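Local coordinates for electron transfer flavoprotein, alpha subunit (Thermotoga maritima, PDB 7KOE) that binds FAD and, as the alpha subunit of an electron transfer flavoprotein, probably relays electrons between flavins and partner proteins, at residues V21-I26 with M168-P173; V65-N70 with I181-Y186; M111-L116 with P158-V163; P213-G218 with V267-Y272. One frame throughout, in Å; residues are numbered along the deposited sequence.

Contacts 1, 2 and 3 belong to the amino-terminal electron transfer flavoprotein domain, whereas contact 4 lies in the FAD-binding domain. Contacts 3 and 4 are buried; contacts 1 and 2 are only partly so, and both bring in charged residues, among them the buried Glu24 of contact 1. Contacts 2 and 3 reach the same seven-stranded parallel sheet: the first bonds an outermost strand, 181-185, to 65-69, the second packs a helix against the inner strand 160-163. Contacts 1 and 3 touch through Leu25 and Met168 on Val163. Chemistry follows position: backbone bonds and a salt bridge in contact 2, sulfur and methyls in contact 3, carboxylates near a partner chain in contact 1, and backbone bonds with aliphatic packing in contact 4.

Contact 1: V21-I26 with M168-P173; sequences VSWELI and MKELPP
The indole of Trp23 is met at its edge, not over a face, by the loop 168-173: Glu170 OE2 sits near the ring plane, 4.1 Å from Trp23 CE3. The carboxylate of Glu170 is turned 41° from the indole, and the two side chains run alongside one another in the same direction. Helix 51-60 and strand 17-18 also touch the broad ring, so tryptophan suits a site where several elements converge. A second carboxylate, that of Glu24, is inclined 59° to that of Glu170. Beneath these charged ends the methylenes cross, with Glu24 CG 3.7 Å from Glu170 CG. Glu24 CG stands anti to its carbonyl carbon (chi1 -47°), and the extended chain beyond brings OE2 up to the carbonyl of Met168, an acceptor like itself, so the two do not bond. On the apolar side, Leu25 CD2 packs against Met168 CG at 4.1 Å, where the flexible thioether chain bends at chi2. No hydrogen bond joins 21-26 to 168-173. Glu24 OE1 and Glu170 OE2, 5.1 Å apart, would be expected to repel mildly; Glu24 OE2 forms a salt bridge to Arg281 of the neighbouring electron transfer flavoprotein chain, which probably keeps Glu24 ionised and ties this contact to the subunit interface.

Contact 2: V65-N70 with I181-Y186; sequences VLYVKN and IIEEEY
Val65 O is gripped twice by 181-186: by the N-H of Ile182, at 2.7 Å and nearly along the C=O axis, and by a CA-H...O contact from Ile181. The pairing continues in parallel fashion, with Tyr67 N giving to Ile182 O in its carbonyl plane, Lys69 N to Glu184 O at a nearly straight 172°, though from above the carbonyl plane, and Tyr186 N to Lys69 O. On the face bearing Val65, Tyr67 and Lys69, beta-branched Ile181 sets CG2 3.8 Å from Tyr67 CB. The Lys69 chain folds back through bends at chi2, chi3 and chi4, laying its CD over the centre of the Tyr67 ring, 3.5 Å above its plane, while Glu183 OE2 comes to that ring's edge. Tyr67 OH itself is bonded to Leu50 N. The same folding brings Lys69 NZ within 2.9 Å of Glu185 OE2, a salt bridge that uses the anti lone pair; lysine suits this partly exposed place, its methylenes lying on the ring and its charged tip meeting Glu185. On the other face Leu66 CD1 meets Ile182 CG2 at 3.9 Å, and Val68 CG1 lies 3.7 Å from Tyr186 CB. The ladder makes 181-185 an edge strand, within this chain, of the parallel sheet of the alpha/beta, HUP-type electron transfer flavoprotein domain.

Contact 3: M111-L116 with P158-V163; sequences MVATEL and PQMATV
Met160 reaches from strand 160-163 toward the helix with CG anti to the carbonyl carbon (chi1 -50°). Its CB and CG form an almost straight arm, chi2 being -164°, and serve to carry the sulfur across the gap between strand and helix. At SD the chain meets three hydrocarbon groups: Val112 CG1 and Ala113 CB, each 3.7 Å from Met160 SD, and Leu116 CD1 at 3.9 Å from the same atom. A bend at chi3 (45°) then turns the terminal methyl, so that Met160 CE rests 3.8 Å from Val112 CG1. An unbranched, polarisable side chain is well suited to settle among methyls of such different reach, and the small Ala113 lets it come close to the helix backbone. The setting is a beta-alpha-beta unit: strand 97-100 leads into helix 103-113 and on to strand 120-124, and 160-163 lies between those two strands in the parallel sheet. Leu116, held to the preceding turn by its N-H on Val112 O, which also accepts from Glu115 N, crosses Pro158 at about a right angle. Its CD1 is 3.8 Å from Pro158 CD, with CG next nearest, on a proline that follows a cis peptide bond. Leu120, a residue of an FAD pocket, touches both Ala113 and Met160, and the side chain of Ala113 is about 8 Å from a bound FAD.

Contact 4: P213-G218 with V267-Y272; sequences PVVVAG and VRPVLY
Val215 stands at the middle of the first shell, each of its methyls having its own partners. CG1, anti to the backbone N (chi1 174°), lies 3.7 Å from Tyr272 CE1, while CG2 points tip to tip at Val267 CG1 and crosses Pro269, whose CG is 4.1 Å from Val215 CG2. A branched valine can thus serve both the aromatic ring and the aliphatic side chains of Val267 and Pro269. Farther along, the small Ala217 leaves room for the phenol, with Ala217 CB 3.8 Å from Tyr272 CZ. On the other face of the sheet Val214 and Leu271 lie side by side, CG2 of the valine 3.9 Å from CB of the leucine. Behind these side chains the backbone fixes the spacing. Val215 N gives to Leu271 O at 3.2 Å, in the carbonyl plane, and Pro213 O receives Val270 N at 2.9 Å from a donor 34° above its plane, with a weak second bond from Leu271 N. The Val215-Tyr272 bridge pairs strands 214-218 and 271-275 of the Rossmann-like FAD-binding domain in parallel, with the Pro213 bonds just ahead of it. Farther out, Tyr272 OH is hydrogen-bonded to His283, and Val283 of the neighbouring electron transfer flavoprotein chain packs on Pro213 and Val214. With aliphatic groups around its ring and its hydroxyl held by a histidine, Tyr272 is probably fixed in rotation, about 7 Å from a bound FAD.

Contact 1: V21-I26 with M168-P173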
loop_
_atom_site.group_PDB
_atom_site.type_symbol
_atom_site.label_atom_id
_atom_site.label_comp_id
_atom_site.label_asym_id
_atom_site.label_seq_id
_atom_site.Cartn_x
_atom_site.Cartn_y
_atom_site.Cartn_z
ATOM N N VAL B 21 -26.701 -40.720 22.937
ATOM C CA VAL B 21 -25.564 -39.825 23.151
ATOM C C VAL B 21 -24.719 -40.266 24.344
ATOM O O VAL B 21 -23.536 -39.908 24.431
ATOM C CB VAL B 21 -26.067 -38.372 23.313
ATOM C CG1 VAL B 21 -26.780 -38.168 24.644
ATOM C CG2 VAL B 21 -24.943 -37.359 23.138
ATOM N N SER B 22 -25.282 -41.080 25.244
ATOM C CA SER B 22 -24.542 -41.553 26.408
ATOM C C SER B 22 -23.399 -42.472 26.008
ATOM O O SER B 22 -22.366 -42.503 26.683
ATOM C CB SER B 22 -25.489 -42.275 27.358
ATOM O OG SER B 22 -26.520 -41.407 27.789
ATOM N N TRP B 23 -23.550 -43.196 24.902
ATOM C CA TRP B 23 -22.521 -44.104 24.426
ATOM C C TRP B 23 -21.680 -43.519 23.303
ATOM O O TRP B 23 -20.650 -44.105 22.956
ATOM C CB TRP B 23 -23.156 -45.417 23.969
ATOM C CG TRP B 23 -24.079 -45.993 24.989
ATOM C CD1 TRP B 23 -23.870 -46.078 26.336
ATOM C CD2 TRP B 23 -25.364 -46.561 24.747
ATOM N NE1 TRP B 23 -24.947 -46.666 26.946
ATOM C CE2 TRP B 23 -25.879 -46.974 25.991
ATOM C CE3 TRP B 23 -26.130 -46.765 23.597
ATOM C CZ2 TRP B 23 -27.124 -47.578 26.116
ATOM C CZ3 TRP B 23 -27.365 -47.364 23.722
ATOM C CH2 TRP B 23 -27.852 -47.763 24.973
ATOM N N GLU B 24 -22.090 -42.392 22.721
ATOM C CA GLU B 24 -21.215 -41.682 21.796
ATOM C C GLU B 24 -20.206 -40.826 22.543
ATOM O O GLU B 24 -19.129 -40.539 22.013
ATOM C CB GLU B 24 -22.036 -40.817 20.842
ATOM C CG GLU B 24 -23.217 -41.548 20.249
ATOM C CD GLU B 24 -23.722 -40.958 18.954
ATOM O OE1 GLU B 24 -24.876 -40.487 18.928
ATOM O OE2 GLU B 24 -22.989 -41.004 17.952
ATOM N N LEU B 25 -20.533 -40.418 23.768
ATOM C CA LEU B 25 -19.592 -39.691 24.605
ATOM C C LEU B 25 -18.669 -40.613 25.376
ATOM O O LEU B 25 -17.541 -40.223 25.695
ATOM C CB LEU B 25 -20.337 -38.796 25.593
ATOM C CG LEU B 25 -21.114 -37.642 24.974
ATOM C CD1 LEU B 25 -21.512 -36.668 26.054
ATOM C CD2 LEU B 25 -20.295 -36.969 23.894
ATOM N N ILE B 26 -19.141 -41.815 25.705
ATOM C CA ILE B 26 -18.271 -42.834 26.277
ATOM C C ILE B 26 -17.210 -43.241 25.263
ATOM O O ILE B 26 -16.025 -43.372 25.596
ATOM C CB ILE B 26 -19.125 -44.024 26.761
ATOM C CG1 ILE B 26 -19.618 -43.772 28.185
ATOM C CG2 ILE B 26 -18.380 -45.338 26.684
ATOM C CD1 ILE B 26 -20.733 -44.685 28.606
ATOM N N MET B 168 -20.158 -37.192 17.648
ATOM C CA MET B 168 -19.207 -38.230 18.000
ATOM C C MET B 168 -19.660 -39.564 17.417
ATOM O O MET B 168 -20.751 -39.685 16.859
ATOM C CB MET B 168 -19.048 -38.307 19.515
ATOM C CG MET B 168 -18.664 -36.980 20.136
ATOM S SD MET B 168 -17.453 -36.103 19.127
ATOM C CE MET B 168 -17.111 -34.681 20.153
ATOM N N LYS B 169 -18.793 -40.567 17.513
ATOM C CA LYS B 169 -19.060 -41.872 16.927
ATOM C C LYS B 169 -19.046 -42.942 18.007
ATOM O O LYS B 169 -18.259 -42.884 18.956
ATOM C CB LYS B 169 -18.052 -42.220 15.813
ATOM C CG LYS B 169 -18.439 -41.705 14.419
ATOM C CD LYS B 169 -18.235 -40.203 14.260
ATOM C CE LYS B 169 -18.618 -39.727 12.872
ATOM N NZ LYS B 169 -18.587 -38.242 12.775
ATOM N N GLU B 170 -19.935 -43.918 17.851
ATOM C CA GLU B 170 -20.114 -44.970 18.840
ATOM C C GLU B 170 -19.012 -46.019 18.749
ATOM O O GLU B 170 -18.458 -46.286 17.679
ATOM C CB GLU B 170 -21.465 -45.658 18.652
ATOM C CG GLU B 170 -22.574 -45.153 19.545
ATOM C CD GLU B 170 -23.918 -45.744 19.170
ATOM O OE1 GLU B 170 -23.987 -46.440 18.137
ATOM O OE2 GLU B 170 -24.903 -45.517 19.904
ATOM N N LEU B 171 -18.702 -46.613 19.891
ATOM C CA LEU B 171 -17.956 -47.858 19.938
ATOM C C LEU B 171 -18.925 -49.035 19.975
ATOM O O LEU B 171 -20.010 -48.929 20.556
ATOM C CB LEU B 171 -17.054 -47.899 21.168
ATOM C CG LEU B 171 -15.793 -47.040 21.135
ATOM C CD1 LEU B 171 -15.093 -47.071 22.482
ATOM C CD2 LEU B 171 -14.862 -47.513 20.033
ATOM N N PRO B 172 -18.583 -50.160 19.346
ATOM C CA PRO B 172 -19.485 -51.309 19.371
ATOM C C PRO B 172 -19.501 -51.951 20.746
ATOM O O PRO B 172 -18.495 -51.914 21.475
ATOM C CB PRO B 172 -18.888 -52.256 18.315
ATOM C CG PRO B 172 -17.984 -51.397 17.487
ATOM C CD PRO B 172 -17.447 -50.380 18.436
ATOM N N PRO B 173 -20.635 -52.536 21.158
ATOM C CA PRO B 173 -20.705 -53.161 22.488
ATOM C C PRO B 173 -19.889 -54.442 22.580
ATOM O O PRO B 173 -20.215 -55.452 21.949
ATOM C CB PRO B 173 -22.204 -53.431 22.674
ATOM C CG PRO B 173 -22.765 -53.473 21.299
ATOM C CD PRO B 173 -21.936 -52.543 20.468
#

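Contact 2: V65-N70 with I181-Y186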
loop_
_atom_site.group_PDB
_atom_site.type_symbol
_atom_site.label_atom_id
_atom_site.label_comp_id
_atom_site.label_asym_id
_atom_site.label_seq_id
_atom_site.Cartn_x
_atom_site.Cartn_y
_atom_site.Cartn_z
ATOM N N VAL B 65 -18.063 -47.358 36.283
ATOM C CA VAL B 65 -19.400 -46.771 36.255
ATOM C C VAL B 65 -19.755 -46.339 37.671
ATOM O O VAL B 65 -19.709 -47.150 38.601
ATOM C CB VAL B 65 -20.462 -47.741 35.697
ATOM C CG1 VAL B 65 -21.864 -47.335 36.122
ATOM C CG2 VAL B 65 -20.391 -47.798 34.180
ATOM N N LEU B 66 -20.083 -45.064 37.842
ATOM C CA LEU B 66 -20.603 -44.562 39.109
ATOM C C LEU B 66 -22.122 -44.602 39.015
ATOM O O LEU B 66 -22.744 -43.721 38.421
ATOM C CB LEU B 66 -20.083 -43.159 39.387
ATOM C CG LEU B 66 -20.621 -42.435 40.616
ATOM C CD1 LEU B 66 -20.388 -43.246 41.873
ATOM C CD2 LEU B 66 -19.973 -41.074 40.727
ATOM N N TYR B 67 -22.722 -45.643 39.582
ATOM C CA TYR B 67 -24.161 -45.865 39.469
ATOM C C TYR B 67 -24.809 -45.351 40.749
ATOM O O TYR B 67 -24.983 -46.080 41.723
ATOM C CB TYR B 67 -24.437 -47.340 39.197
ATOM C CG TYR B 67 -25.889 -47.784 39.146
ATOM C CD1 TYR B 67 -26.891 -46.947 38.673
ATOM C CD2 TYR B 67 -26.237 -49.078 39.505
ATOM C CE1 TYR B 67 -28.208 -47.370 38.618
ATOM C CE2 TYR B 67 -27.547 -49.513 39.439
ATOM C CZ TYR B 67 -28.528 -48.652 39.001
ATOM O OH TYR B 67 -29.832 -49.079 38.940
ATOM N N VAL B 68 -25.169 -44.071 40.735
ATOM C CA VAL B 68 -25.803 -43.423 41.878
ATOM C C VAL B 68 -27.241 -43.912 41.985
ATOM O O VAL B 68 -27.971 -43.954 40.988
ATOM C CB VAL B 68 -25.737 -41.893 41.737
ATOM C CG1 VAL B 68 -26.304 -41.213 42.965
ATOM C CG2 VAL B 68 -24.307 -41.447 41.497
ATOM N N LYS B 69 -27.649 -44.285 43.192
ATOM C CA LYS B 69 -28.911 -44.970 43.423
ATOM C C LYS B 69 -29.862 -44.084 44.209
ATOM O O LYS B 69 -29.553 -43.697 45.342
ATOM C CB LYS B 69 -28.679 -46.274 44.185
ATOM C CG LYS B 69 -27.437 -47.002 43.764
ATOM C CD LYS B 69 -27.725 -47.831 42.545
ATOM C CE LYS B 69 -28.695 -48.959 42.856
ATOM N NZ LYS B 69 -28.193 -49.865 43.926
ATOM N N ASN B 70 -31.015 -43.785 43.613
ATOM C CA ASN B 70 -32.160 -43.262 44.343
ATOM C C ASN B 70 -33.413 -43.518 43.518
ATOM O O ASN B 70 -33.349 -43.637 42.292
ATOM C CB ASN B 70 -32.031 -41.772 44.662
ATOM C CG ASN B 70 -32.820 -41.383 45.886
ATOM O OD1 ASN B 70 -33.498 -42.218 46.481
ATOM N ND2 ASN B 70 -32.726 -40.122 46.284
ATOM N N ILE B 181 -18.510 -51.253 39.113
ATOM C CA ILE B 181 -19.708 -50.427 39.179
ATOM C C ILE B 181 -19.852 -49.937 40.614
ATOM O O ILE B 181 -20.116 -50.726 41.521
ATOM C CB ILE B 181 -20.946 -51.201 38.723
ATOM C CG1 ILE B 181 -20.749 -51.712 37.294
ATOM C CG2 ILE B 181 -22.177 -50.317 38.791
ATOM C CD1 ILE B 181 -21.939 -52.442 36.728
ATOM N N ILE B 182 -19.669 -48.641 40.826
ATOM C CA ILE B 182 -19.749 -48.074 42.166
ATOM C C ILE B 182 -21.189 -47.663 42.433
ATOM O O ILE B 182 -21.713 -46.747 41.790
ATOM C CB ILE B 182 -18.803 -46.877 42.321
ATOM C CG1 ILE B 182 -17.366 -47.268 41.981
ATOM C CG2 ILE B 182 -18.892 -46.323 43.727
ATOM C CD1 ILE B 182 -16.887 -46.726 40.652
ATOM N N GLU B 183 -21.834 -48.334 43.379
ATOM C CA GLU B 183 -23.163 -47.938 43.822
ATOM C C GLU B 183 -23.037 -47.043 45.046
ATOM O O GLU B 183 -22.521 -47.467 46.085
ATOM C CB GLU B 183 -24.046 -49.147 44.141
ATOM C CG GLU B 183 -24.565 -49.890 42.920
ATOM C CD GLU B 183 -23.596 -50.925 42.401
ATOM O OE1 GLU B 183 -22.543 -51.128 43.037
ATOM O OE2 GLU B 183 -23.891 -51.540 41.355
ATOM N N GLU B 184 -23.503 -45.809 44.913
ATOM C CA GLU B 184 -23.604 -44.873 46.026
ATOM C C GLU B 184 -25.090 -44.632 46.245
ATOM O O GLU B 184 -25.731 -43.916 45.469
ATOM C CB GLU B 184 -22.851 -43.577 45.730
ATOM C CG GLU B 184 -22.895 -42.560 46.857
ATOM C CD GLU B 184 -22.127 -42.996 48.090
ATOM O OE1 GLU B 184 -21.137 -43.746 47.952
ATOM O OE2 GLU B 184 -22.523 -42.590 49.203
ATOM N N GLU B 185 -25.645 -45.250 47.282
ATOM C CA GLU B 185 -27.073 -45.138 47.559
ATOM C C GLU B 185 -27.337 -43.751 48.126
ATOM O O GLU B 185 -27.172 -43.505 49.324
ATOM C CB GLU B 185 -27.523 -46.233 48.516
ATOM C CG GLU B 185 -27.937 -47.521 47.817
ATOM C CD GLU B 185 -26.748 -48.355 47.375
ATOM O OE1 GLU B 185 -25.728 -48.371 48.090
ATOM O OE2 GLU B 185 -26.838 -49.011 46.315
ATOM N N TYR B 186 -27.744 -42.840 47.248
ATOM C CA TYR B 186 -27.802 -41.424 47.565
ATOM C C TYR B 186 -29.014 -41.105 48.425
ATOM O O TYR B 186 -30.116 -41.606 48.185
ATOM C CB TYR B 186 -27.851 -40.603 46.277
ATOM C CG TYR B 186 -27.426 -39.170 46.449
ATOM C CD1 TYR B 186 -26.087 -38.816 46.368
ATOM C CD2 TYR B 186 -28.356 -38.170 46.692
ATOM C CE1 TYR B 186 -25.688 -37.503 46.527
ATOM C CE2 TYR B 186 -27.963 -36.851 46.853
ATOM C CZ TYR B 186 -26.628 -36.529 46.770
ATOM O OH TYR B 186 -26.236 -35.223 46.926
#

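Contact 3: M111-L116 with P158-V163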
loop_
_atom_site.group_PDB
_atom_site.type_symbol
_atom_site.label_atom_id
_atom_site.label_comp_id
_atom_site.label_asym_id
_atom_site.label_seq_id
_atom_site.Cartn_x
_atom_site.Cartn_y
_atom_site.Cartn_z
ATOM N N MET B 111 -26.779 -25.749 35.570
ATOM C CA MET B 111 -26.956 -25.719 37.017
ATOM C C MET B 111 -25.751 -26.295 37.740
ATOM O O MET B 111 -25.427 -25.859 38.849
ATOM C CB MET B 111 -28.203 -26.498 37.424
ATOM C CG MET B 111 -29.460 -26.123 36.690
ATOM S SD MET B 111 -30.907 -26.829 37.487
ATOM C CE MET B 111 -31.006 -25.810 38.955
ATOM N N VAL B 112 -25.087 -27.276 37.135
ATOM C CA VAL B 112 -23.997 -27.972 37.803
ATOM C C VAL B 112 -22.739 -27.116 37.813
ATOM O O VAL B 112 -22.087 -26.965 38.851
ATOM C CB VAL B 112 -23.766 -29.342 37.134
ATOM C CG1 VAL B 112 -22.405 -29.905 37.470
ATOM C CG2 VAL B 112 -24.840 -30.313 37.569
ATOM N N ALA B 113 -22.412 -26.506 36.670
ATOM C CA ALA B 113 -21.147 -25.799 36.501
ATOM C C ALA B 113 -21.040 -24.543 37.350
ATOM O O ALA B 113 -19.923 -24.109 37.646
ATOM C CB ALA B 113 -20.945 -25.425 35.039
ATOM N N THR B 114 -22.159 -23.948 37.742
ATOM C CA THR B 114 -22.131 -22.786 38.612
ATOM C C THR B 114 -22.299 -23.144 40.080
ATOM O O THR B 114 -22.336 -22.243 40.922
ATOM C CB THR B 114 -23.203 -21.785 38.191
ATOM O OG1 THR B 114 -23.126 -20.626 39.027
ATOM C CG2 THR B 114 -24.541 -22.389 38.332
ATOM N N GLU B 115 -22.418 -24.429 40.405
ATOM C CA GLU B 115 -22.207 -24.887 41.771
ATOM C C GLU B 115 -20.740 -25.190 42.021
ATOM O O GLU B 115 -20.196 -24.825 43.069
ATOM C CB GLU B 115 -23.035 -26.137 42.061
ATOM C CG GLU B 115 -24.397 -25.881 42.651
ATOM C CD GLU B 115 -24.347 -25.304 44.052
ATOM O OE1 GLU B 115 -23.378 -25.586 44.787
ATOM O OE2 GLU B 115 -25.286 -24.572 44.423
ATOM N N LEU B 116 -20.094 -25.851 41.063
ATOM C CA LEU B 116 -18.667 -26.116 41.112
ATOM C C LEU B 116 -17.831 -24.889 40.794
ATOM O O LEU B 116 -16.618 -24.921 41.035
ATOM C CB LEU B 116 -18.310 -27.226 40.127
ATOM C CG LEU B 116 -19.307 -28.371 40.015
ATOM C CD1 LEU B 116 -18.976 -29.210 38.801
ATOM C CD2 LEU B 116 -19.311 -29.214 41.273
ATOM N N PRO B 158 -14.044 -29.452 37.259
ATOM C CA PRO B 158 -13.739 -30.121 35.990
ATOM C C PRO B 158 -13.997 -29.259 34.764
ATOM O O PRO B 158 -14.778 -28.315 34.829
ATOM C CB PRO B 158 -14.687 -31.316 35.999
ATOM C CG PRO B 158 -15.854 -30.841 36.760
ATOM C CD PRO B 158 -15.330 -29.907 37.813
ATOM N N GLN B 159 -13.333 -29.579 33.656
ATOM C CA GLN B 159 -13.603 -28.925 32.379
ATOM C C GLN B 159 -14.867 -29.547 31.800
ATOM O O GLN B 159 -14.829 -30.462 30.975
ATOM C CB GLN B 159 -12.426 -29.074 31.426
ATOM C CG GLN B 159 -11.071 -28.850 32.055
ATOM C CD GLN B 159 -9.943 -29.173 31.103
ATOM O OE1 GLN B 159 -10.071 -29.001 29.892
ATOM N NE2 GLN B 159 -8.833 -29.651 31.642
ATOM N N MET B 160 -16.009 -29.041 32.259
ATOM C CA MET B 160 -17.293 -29.519 31.770
ATOM C C MET B 160 -17.499 -29.093 30.326
ATOM O O MET B 160 -17.033 -28.034 29.902
ATOM C CB MET B 160 -18.425 -28.981 32.637
ATOM C CG MET B 160 -18.227 -29.188 34.114
ATOM S SD MET B 160 -19.756 -28.963 35.028
ATOM C CE MET B 160 -20.892 -29.881 33.997
ATOM N N ALA B 161 -18.191 -29.932 29.563
ATOM C CA ALA B 161 -18.393 -29.677 28.142
ATOM C C ALA B 161 -19.651 -30.406 27.707
ATOM O O ALA B 161 -19.656 -31.635 27.631
ATOM C CB ALA B 161 -17.194 -30.138 27.322
ATOM N N THR B 162 -20.710 -29.658 27.425
ATOM C CA THR B 162 -21.916 -30.255 26.878
ATOM C C THR B 162 -21.727 -30.467 25.383
ATOM O O THR B 162 -21.367 -29.537 24.657
ATOM C CB THR B 162 -23.123 -29.369 27.158
ATOM O OG1 THR B 162 -23.101 -28.972 28.528
ATOM C CG2 THR B 162 -24.379 -30.135 26.936
ATOM N N VAL B 163 -21.947 -31.695 24.922
ATOM C CA VAL B 163 -21.570 -32.109 23.575
ATOM C C VAL B 163 -22.821 -32.407 22.767
ATOM O O VAL B 163 -23.751 -33.053 23.261
ATOM C CB VAL B 163 -20.640 -33.335 23.611
ATOM C CG1 VAL B 163 -19.969 -33.545 22.270
ATOM C CG2 VAL B 163 -19.610 -33.196 24.704
#

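Contact 4: P213-G218 with V267-Y272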
loop_
_atom_site.group_PDB
_atom_site.type_symbol
_atom_site.label_atom_id
_atom_site.label_comp_id
_atom_site.label_asym_id
_atom_site.label_seq_id
_atom_site.Cartn_x
_atom_site.Cartn_y
_atom_site.Cartn_z
ATOM N N PRO B 213 -35.585 -35.011 14.241
ATOM C CA PRO B 213 -34.407 -35.617 13.607
ATOM C C PRO B 213 -34.484 -35.650 12.095
ATOM O O PRO B 213 -33.449 -35.825 11.444
ATOM C CB PRO B 213 -34.383 -37.037 14.191
ATOM C CG PRO B 213 -35.374 -37.026 15.322
ATOM C CD PRO B 213 -36.389 -36.006 14.961
ATOM N N VAL B 214 -35.670 -35.509 11.515
ATOM C CA VAL B 214 -35.852 -35.485 10.070
ATOM C C VAL B 214 -36.793 -34.335 9.748
ATOM O O VAL B 214 -37.879 -34.239 10.324
ATOM C CB VAL B 214 -36.415 -36.821 9.539
ATOM C CG1 VAL B 214 -36.970 -36.662 8.135
ATOM C CG2 VAL B 214 -35.343 -37.887 9.542
ATOM N N VAL B 215 -36.370 -33.448 8.857
ATOM C CA VAL B 215 -37.223 -32.377 8.367
ATOM C C VAL B 215 -37.361 -32.572 6.868
ATOM O O VAL B 215 -36.387 -32.413 6.123
ATOM C CB VAL B 215 -36.664 -30.989 8.698
ATOM C CG1 VAL B 215 -37.502 -29.916 8.036
ATOM C CG2 VAL B 215 -36.639 -30.784 10.197
ATOM N N VAL B 216 -38.554 -32.947 6.426
ATOM C CA VAL B 216 -38.874 -33.014 5.007
ATOM C C VAL B 216 -39.688 -31.782 4.632
ATOM O O VAL B 216 -40.780 -31.550 5.161
ATOM C CB VAL B 216 -39.578 -34.338 4.647
ATOM C CG1 VAL B 216 -40.681 -34.692 5.626
ATOM C CG2 VAL B 216 -40.135 -34.272 3.236
ATOM N N ALA B 217 -39.129 -30.960 3.752
ATOM C CA ALA B 217 -39.681 -29.645 3.481
ATOM C C ALA B 217 -39.858 -29.459 1.986
ATOM O O ALA B 217 -39.205 -30.123 1.181
ATOM C CB ALA B 217 -38.782 -28.544 4.037
ATOM N N GLY B 218 -40.738 -28.536 1.623
ATOM C CA GLY B 218 -40.963 -28.255 0.221
ATOM C C GLY B 218 -41.608 -26.909 0.009
ATOM O O GLY B 218 -42.137 -26.293 0.938
ATOM N N VAL B 267 -33.414 -25.180 11.082
ATOM C CA VAL B 267 -33.488 -26.581 11.462
ATOM C C VAL B 267 -32.084 -27.119 11.697
ATOM O O VAL B 267 -31.097 -26.633 11.133
ATOM C CB VAL B 267 -34.244 -27.398 10.390
ATOM C CG1 VAL B 267 -35.609 -26.827 10.168
ATOM C CG2 VAL B 267 -33.498 -27.410 9.075
ATOM N N ARG B 268 -31.986 -28.107 12.578
ATOM C CA ARG B 268 -30.776 -28.918 12.716
ATOM C C ARG B 268 -31.168 -30.383 12.860
ATOM O O ARG B 268 -31.075 -30.963 13.949
ATOM C CB ARG B 268 -29.944 -28.445 13.910
ATOM C CG ARG B 268 -28.499 -28.898 13.889
ATOM C CD ARG B 268 -28.010 -29.193 15.290
ATOM N NE ARG B 268 -28.469 -28.187 16.240
ATOM C CZ ARG B 268 -28.535 -28.374 17.555
ATOM N NH1 ARG B 268 -28.172 -29.536 18.081
ATOM N NH2 ARG B 268 -28.967 -27.398 18.342
ATOM N N PRO B 269 -31.634 -31.022 11.771
ATOM C CA PRO B 269 -31.898 -32.457 11.846
ATOM C C PRO B 269 -30.662 -33.252 11.469
ATOM O O PRO B 269 -29.600 -32.672 11.230
ATOM C CB PRO B 269 -33.022 -32.642 10.829
ATOM C CG PRO B 269 -32.668 -31.698 9.767
ATOM C CD PRO B 269 -31.996 -30.516 10.434
ATOM N N VAL B 270 -30.777 -34.581 11.421
ATOM C CA VAL B 270 -29.716 -35.386 10.834
ATOM C C VAL B 270 -30.002 -35.713 9.381
ATOM O O VAL B 270 -29.146 -36.299 8.705
ATOM C CB VAL B 270 -29.485 -36.685 11.632
ATOM C CG1 VAL B 270 -29.165 -36.359 13.078
ATOM C CG2 VAL B 270 -30.682 -37.602 11.528
ATOM N N LEU B 271 -31.171 -35.335 8.872
ATOM C CA LEU B 271 -31.569 -35.687 7.513
ATOM C C LEU B 271 -32.611 -34.676 7.057
ATOM O O LEU B 271 -33.723 -34.653 7.590
ATOM C CB LEU B 271 -32.115 -37.106 7.471
ATOM C CG LEU B 271 -32.737 -37.611 6.174
ATOM C CD1 LEU B 271 -31.773 -37.484 5.016
ATOM C CD2 LEU B 271 -33.177 -39.050 6.345
ATOM N N TYR B 272 -32.252 -33.844 6.086
ATOM C CA TYR B 272 -33.141 -32.825 5.552
ATOM C C TYR B 272 -33.528 -33.195 4.128
ATOM O O TYR B 272 -32.665 -33.560 3.324
ATOM C CB TYR B 272 -32.474 -31.446 5.587
ATOM C CG TYR B 272 -33.364 -30.319 5.114
ATOM C CD1 TYR B 272 -34.290 -29.735 5.966
ATOM C CD2 TYR B 272 -33.276 -29.840 3.813
ATOM C CE1 TYR B 272 -35.105 -28.715 5.534
ATOM C CE2 TYR B 272 -34.089 -28.825 3.377
ATOM C CZ TYR B 272 -35.001 -28.271 4.237
ATOM O OH TYR B 272 -35.798 -27.248 3.796
#